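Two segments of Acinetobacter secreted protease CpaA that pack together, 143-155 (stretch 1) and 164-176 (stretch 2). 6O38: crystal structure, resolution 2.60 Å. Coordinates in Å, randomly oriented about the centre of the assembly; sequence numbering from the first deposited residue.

Stretch 1, residues 143-155: QVVSTASVSSDID
Stretch 2 164-176: SFTLKNGSEYWFK

Two short antiparallel ladders, offset by two residues, join the same two stretches, and Leu 167, a member of the second, reaches across to the first with its side chain. In the first ladder, strand 143-146 runs at 161° to strand 172-176, pairing Gln 143 with Trp 174, Val 144 with Tyr 173 and Val 145 with Glu 172 (CA to CA 4.5, 5.0 and 4.6 Å). Val 144 and Tyr 173 form the hydrogen-bonded pair: Val 144 N to Tyr 173 O is 2.6 Å and Tyr 173 N to Val 144 O 2.8 Å, both nearly straight. In the second ladder Ser 152 pairs with Leu 167 (Ser 152 N to Leu 167 O 2.9 Å; Leu 167 N to Ser 152 O 2.6 Å) and Asp 153 with Thr 166, CA to CA 4.1 Å; Ile 154 N adds a 3.1 Å bond to Phe 165 O. All paired residues have extended backbones.

Between the ladders, stretch 2 makes a type II turn from Lys 168 to Ser 171, closed by Ser 171 N to Lys 168 O at 3.0 Å. Gly 170, at phi/psi 106/-9, suits the turn because a CB would jam against the preceding carbonyl; its N donates to Ser 146 O at 3.1 Å, tying the turn to stretch 1. Ser 171 OG (chi1 m) accepts from Lys 168 N at 3.0 Å, bracing the turn.

Val 144, Ser 152, Leu 167 and Tyr 173 share one face of the sheet. Leu 167 (m, t) places CD1 3.7 Å from both Val 144 CG1 and Ile 154 CG1, while its CB lies 3.9 Å from Ser 146 CB, where a small serine side chain points toward stretch 2. Ile 154 (m, t) extends CD1 to 4.1 Å from Tyr 173 CD2 and 3.8 Å from Phe 175 CE2; Val 144 (t) meets the edge of the Phe 175 ring, CG2 to CD2 4.0 Å. These apolar side chains are buried. Tyr 173 (m) also satisfies its phenol there, with OH donating to Thr 166 O at 2.7 Å.

The opposite face carries Gln 143, Val 145, Asp 153, Thr 166, Glu 172 and Trp 174. Gln 143 (t, t) lays its CB over the six-membered ring of Trp 174 (m), 3.6 Å from the centroid, and its NE2 makes a weak hydrogen bond to Glu 172 OE2 at 2.6 Å. Trp 174 NE1 donates to that same OE2 at 2.9 Å, so the extended Glu 172 (t, t) links amide and indole. The two stretches together bury 923 Å².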

# COMPACT_ATOMS: atom_id res chain seq x y z
N GLN A 143 14.23 -20.53 1.64
CA GLN A 143 15.34 -19.62 1.35
C GLN A 143 16.34 -20.35 0.47
O GLN A 143 16.93 -21.35 0.88
CB GLN A 143 16.01 -19.14 2.64
CG GLN A 143 17.35 -18.47 2.42
CD GLN A 143 18.08 -18.16 3.71
OE1 GLN A 143 18.10 -18.96 4.64
NE2 GLN A 143 18.68 -16.97 3.78
N VAL A 144 16.54 -19.84 -0.74
CA VAL A 144 17.48 -20.41 -1.69
C VAL A 144 18.75 -19.56 -1.66
O VAL A 144 18.71 -18.37 -1.98
CB VAL A 144 16.89 -20.47 -3.11
CG1 VAL A 144 17.81 -21.25 -4.04
CG2 VAL A 144 15.50 -21.11 -3.07
N VAL A 145 19.86 -20.18 -1.28
CA VAL A 145 21.13 -19.49 -1.09
C VAL A 145 22.24 -20.34 -1.68
O VAL A 145 22.19 -21.58 -1.60
CB VAL A 145 21.38 -19.17 0.40
CG1 VAL A 145 21.39 -20.45 1.23
CG2 VAL A 145 22.68 -18.39 0.58
N SER A 146 23.23 -19.70 -2.28
CA SER A 146 24.36 -20.39 -2.89
C SER A 146 25.66 -19.76 -2.42
O SER A 146 25.79 -18.53 -2.39
CB SER A 146 24.28 -20.34 -4.42
OG SER A 146 25.45 -20.87 -5.01
N THR A 147 26.62 -20.61 -2.05
CA THR A 147 27.99 -20.19 -1.76
C THR A 147 28.98 -20.76 -2.77
O THR A 147 30.19 -20.57 -2.61
CB THR A 147 28.39 -20.59 -0.34
OG1 THR A 147 28.54 -22.01 -0.27
CG2 THR A 147 27.34 -20.14 0.66
N ALA A 148 28.49 -21.45 -3.79
CA ALA A 148 29.37 -22.06 -4.79
C ALA A 148 29.98 -20.99 -5.69
O ALA A 148 29.45 -19.89 -5.85
CB ALA A 148 28.60 -23.08 -5.63
N SER A 149 31.12 -21.34 -6.29
CA SER A 149 31.81 -20.42 -7.18
C SER A 149 31.35 -20.54 -8.63
O SER A 149 31.56 -19.60 -9.40
CB SER A 149 33.33 -20.67 -7.11
OG SER A 149 33.65 -21.97 -7.55
N VAL A 150 30.73 -21.65 -9.00
CA VAL A 150 30.11 -21.81 -10.31
C VAL A 150 28.62 -21.58 -10.15
O VAL A 150 27.99 -22.10 -9.22
CB VAL A 150 30.41 -23.20 -10.91
CG1 VAL A 150 29.17 -23.81 -11.54
CG2 VAL A 150 31.54 -23.09 -11.94
N SER A 151 28.04 -20.77 -11.04
CA SER A 151 26.67 -20.33 -10.88
C SER A 151 25.68 -21.41 -11.31
O SER A 151 26.01 -22.33 -12.07
CB SER A 151 26.42 -19.04 -11.68
OG SER A 151 26.46 -19.30 -13.07
N SER A 152 24.46 -21.29 -10.81
CA SER A 152 23.36 -22.18 -11.16
C SER A 152 22.09 -21.34 -11.24
O SER A 152 22.13 -20.11 -11.14
CB SER A 152 23.24 -23.33 -10.15
OG SER A 152 23.42 -22.87 -8.83
N ASP A 153 20.94 -22.00 -11.42
CA ASP A 153 19.68 -21.29 -11.53
C ASP A 153 18.54 -22.20 -11.07
O ASP A 153 18.72 -23.40 -10.85
CB ASP A 153 19.44 -20.78 -12.96
CG ASP A 153 19.66 -21.86 -14.01
OD1 ASP A 153 19.72 -23.05 -13.65
OD2 ASP A 153 19.79 -21.50 -15.20
N ILE A 154 17.36 -21.60 -10.95
CA ILE A 154 16.16 -22.27 -10.47
C ILE A 154 15.23 -22.52 -11.66
O ILE A 154 15.04 -21.63 -12.49
CB ILE A 154 15.45 -21.45 -9.38
CG1 ILE A 154 16.39 -21.19 -8.21
CG2 ILE A 154 14.18 -22.15 -8.91
CD1 ILE A 154 15.82 -20.25 -7.17
N ASP A 155 14.68 -23.73 -11.74
CA ASP A 155 13.67 -24.02 -12.74
C ASP A 155 12.48 -23.08 -12.57
O ASP A 155 12.00 -22.85 -11.45
CB ASP A 155 13.22 -25.48 -12.64
CG ASP A 155 12.35 -25.92 -13.81
OD1 ASP A 155 11.43 -25.17 -14.21
OD2 ASP A 155 12.58 -27.02 -14.35
N SER A 164 15.11 -13.77 -13.76
CA SER A 164 16.50 -14.22 -13.87
C SER A 164 16.99 -14.76 -12.53
O SER A 164 17.90 -14.22 -11.89
CB SER A 164 17.38 -13.08 -14.37
OG SER A 164 16.89 -12.54 -15.58
N PHE A 165 16.38 -15.86 -12.11
CA PHE A 165 16.70 -16.48 -10.82
C PHE A 165 17.98 -17.32 -10.96
O PHE A 165 17.98 -18.55 -10.87
CB PHE A 165 15.54 -17.33 -10.32
CG PHE A 165 14.35 -16.53 -9.87
CD1 PHE A 165 14.40 -15.80 -8.70
CD2 PHE A 165 13.18 -16.52 -10.62
CE1 PHE A 165 13.31 -15.06 -8.28
CE2 PHE A 165 12.09 -15.79 -10.20
CZ PHE A 165 12.15 -15.06 -9.03
N THR A 166 19.09 -16.61 -11.17
CA THR A 166 20.40 -17.24 -11.20
C THR A 166 21.04 -17.15 -9.82
O THR A 166 20.83 -16.19 -9.08
CB THR A 166 21.30 -16.59 -12.25
OG1 THR A 166 21.27 -15.17 -12.09
CG2 THR A 166 20.83 -16.95 -13.65
N LEU A 167 21.84 -18.16 -9.49
CA LEU A 167 22.42 -18.30 -8.15
C LEU A 167 23.93 -18.31 -8.26
O LEU A 167 24.52 -19.29 -8.74
CB LEU A 167 21.91 -19.58 -7.48
CG LEU A 167 20.42 -19.63 -7.15
CD1 LEU A 167 19.94 -21.07 -7.08
CD2 LEU A 167 20.16 -18.91 -5.84
N LYS A 168 24.57 -17.23 -7.82
CA LYS A 168 26.01 -17.16 -7.67
C LYS A 168 26.35 -17.04 -6.18
O LYS A 168 25.47 -17.01 -5.32
CB LYS A 168 26.59 -15.99 -8.47
CG LYS A 168 26.34 -14.62 -7.86
CD LYS A 168 27.07 -13.54 -8.64
CE LYS A 168 26.80 -12.16 -8.07
NZ LYS A 168 25.42 -11.68 -8.36
N ASN A 169 27.65 -16.99 -5.89
CA ASN A 169 28.12 -16.82 -4.52
C ASN A 169 27.56 -15.53 -3.92
O ASN A 169 27.91 -14.43 -4.36
CB ASN A 169 29.65 -16.82 -4.46
CG ASN A 169 30.18 -16.79 -3.04
OD1 ASN A 169 29.47 -17.13 -2.09
ND2 ASN A 169 31.44 -16.40 -2.88
N GLY A 170 26.70 -15.65 -2.92
CA GLY A 170 26.08 -14.52 -2.26
C GLY A 170 24.62 -14.30 -2.62
O GLY A 170 23.97 -13.45 -1.99
N SER A 171 24.09 -15.03 -3.60
CA SER A 171 22.69 -14.87 -3.97
C SER A 171 21.78 -15.41 -2.87
O SER A 171 22.12 -16.37 -2.16
CB SER A 171 22.40 -15.60 -5.28
OG SER A 171 23.15 -15.03 -6.35
N GLU A 172 20.61 -14.79 -2.73
CA GLU A 172 19.66 -15.18 -1.69
C GLU A 172 18.26 -14.84 -2.16
O GLU A 172 17.94 -13.66 -2.35
CB GLU A 172 19.98 -14.48 -0.37
CG GLU A 172 19.01 -14.80 0.76
CD GLU A 172 19.51 -14.32 2.11
OE1 GLU A 172 20.66 -13.82 2.17
OE2 GLU A 172 18.77 -14.45 3.10
N TYR A 173 17.42 -15.86 -2.35
CA TYR A 173 16.04 -15.69 -2.76
C TYR A 173 15.13 -16.40 -1.77
O TYR A 173 15.39 -17.55 -1.39
CB TYR A 173 15.81 -16.25 -4.17
CG TYR A 173 16.74 -15.71 -5.23
CD1 TYR A 173 17.01 -14.35 -5.32
CD2 TYR A 173 17.37 -16.56 -6.13
CE1 TYR A 173 17.87 -13.85 -6.28
CE2 TYR A 173 18.22 -16.07 -7.10
CZ TYR A 173 18.47 -14.71 -7.17
OH TYR A 173 19.32 -14.22 -8.13
N TRP A 174 14.06 -15.72 -1.36
CA TRP A 174 13.04 -16.30 -0.50
C TRP A 174 11.74 -16.45 -1.28
O TRP A 174 11.26 -15.49 -1.89
CB TRP A 174 12.81 -15.42 0.74
CG TRP A 174 13.95 -15.41 1.71
CD1 TRP A 174 15.17 -14.82 1.54
CD2 TRP A 174 13.97 -16.00 3.02
NE1 TRP A 174 15.95 -15.01 2.65
CE2 TRP A 174 15.24 -15.74 3.57
CE3 TRP A 174 13.05 -16.74 3.77
CZ2 TRP A 174 15.61 -16.18 4.84
CZ3 TRP A 174 13.41 -17.17 5.03
CH2 TRP A 174 14.68 -16.89 5.55
N PHE A 175 11.18 -17.66 -1.26
CA PHE A 175 9.94 -17.96 -1.95
C PHE A 175 8.91 -18.49 -0.96
O PHE A 175 9.25 -19.17 0.01
CB PHE A 175 10.14 -19.00 -3.06
CG PHE A 175 11.02 -18.54 -4.18
CD1 PHE A 175 10.49 -17.83 -5.25
CD2 PHE A 175 12.38 -18.82 -4.18
CE1 PHE A 175 11.30 -17.40 -6.28
CE2 PHE A 175 13.19 -18.40 -5.21
CZ PHE A 175 12.65 -17.69 -6.27
N LYS A 176 7.64 -18.18 -1.22
CA LYS A 176 6.52 -18.76 -0.49
C LYS A 176 5.54 -19.35 -1.48
O LYS A 176 5.20 -18.71 -2.48
CB LYS A 176 5.83 -17.71 0.39
CG LYS A 176 4.76 -18.29 1.31
CD LYS A 176 4.43 -17.34 2.46
CE LYS A 176 3.70 -16.10 1.97
NZ LYS A 176 3.20 -15.27 3.10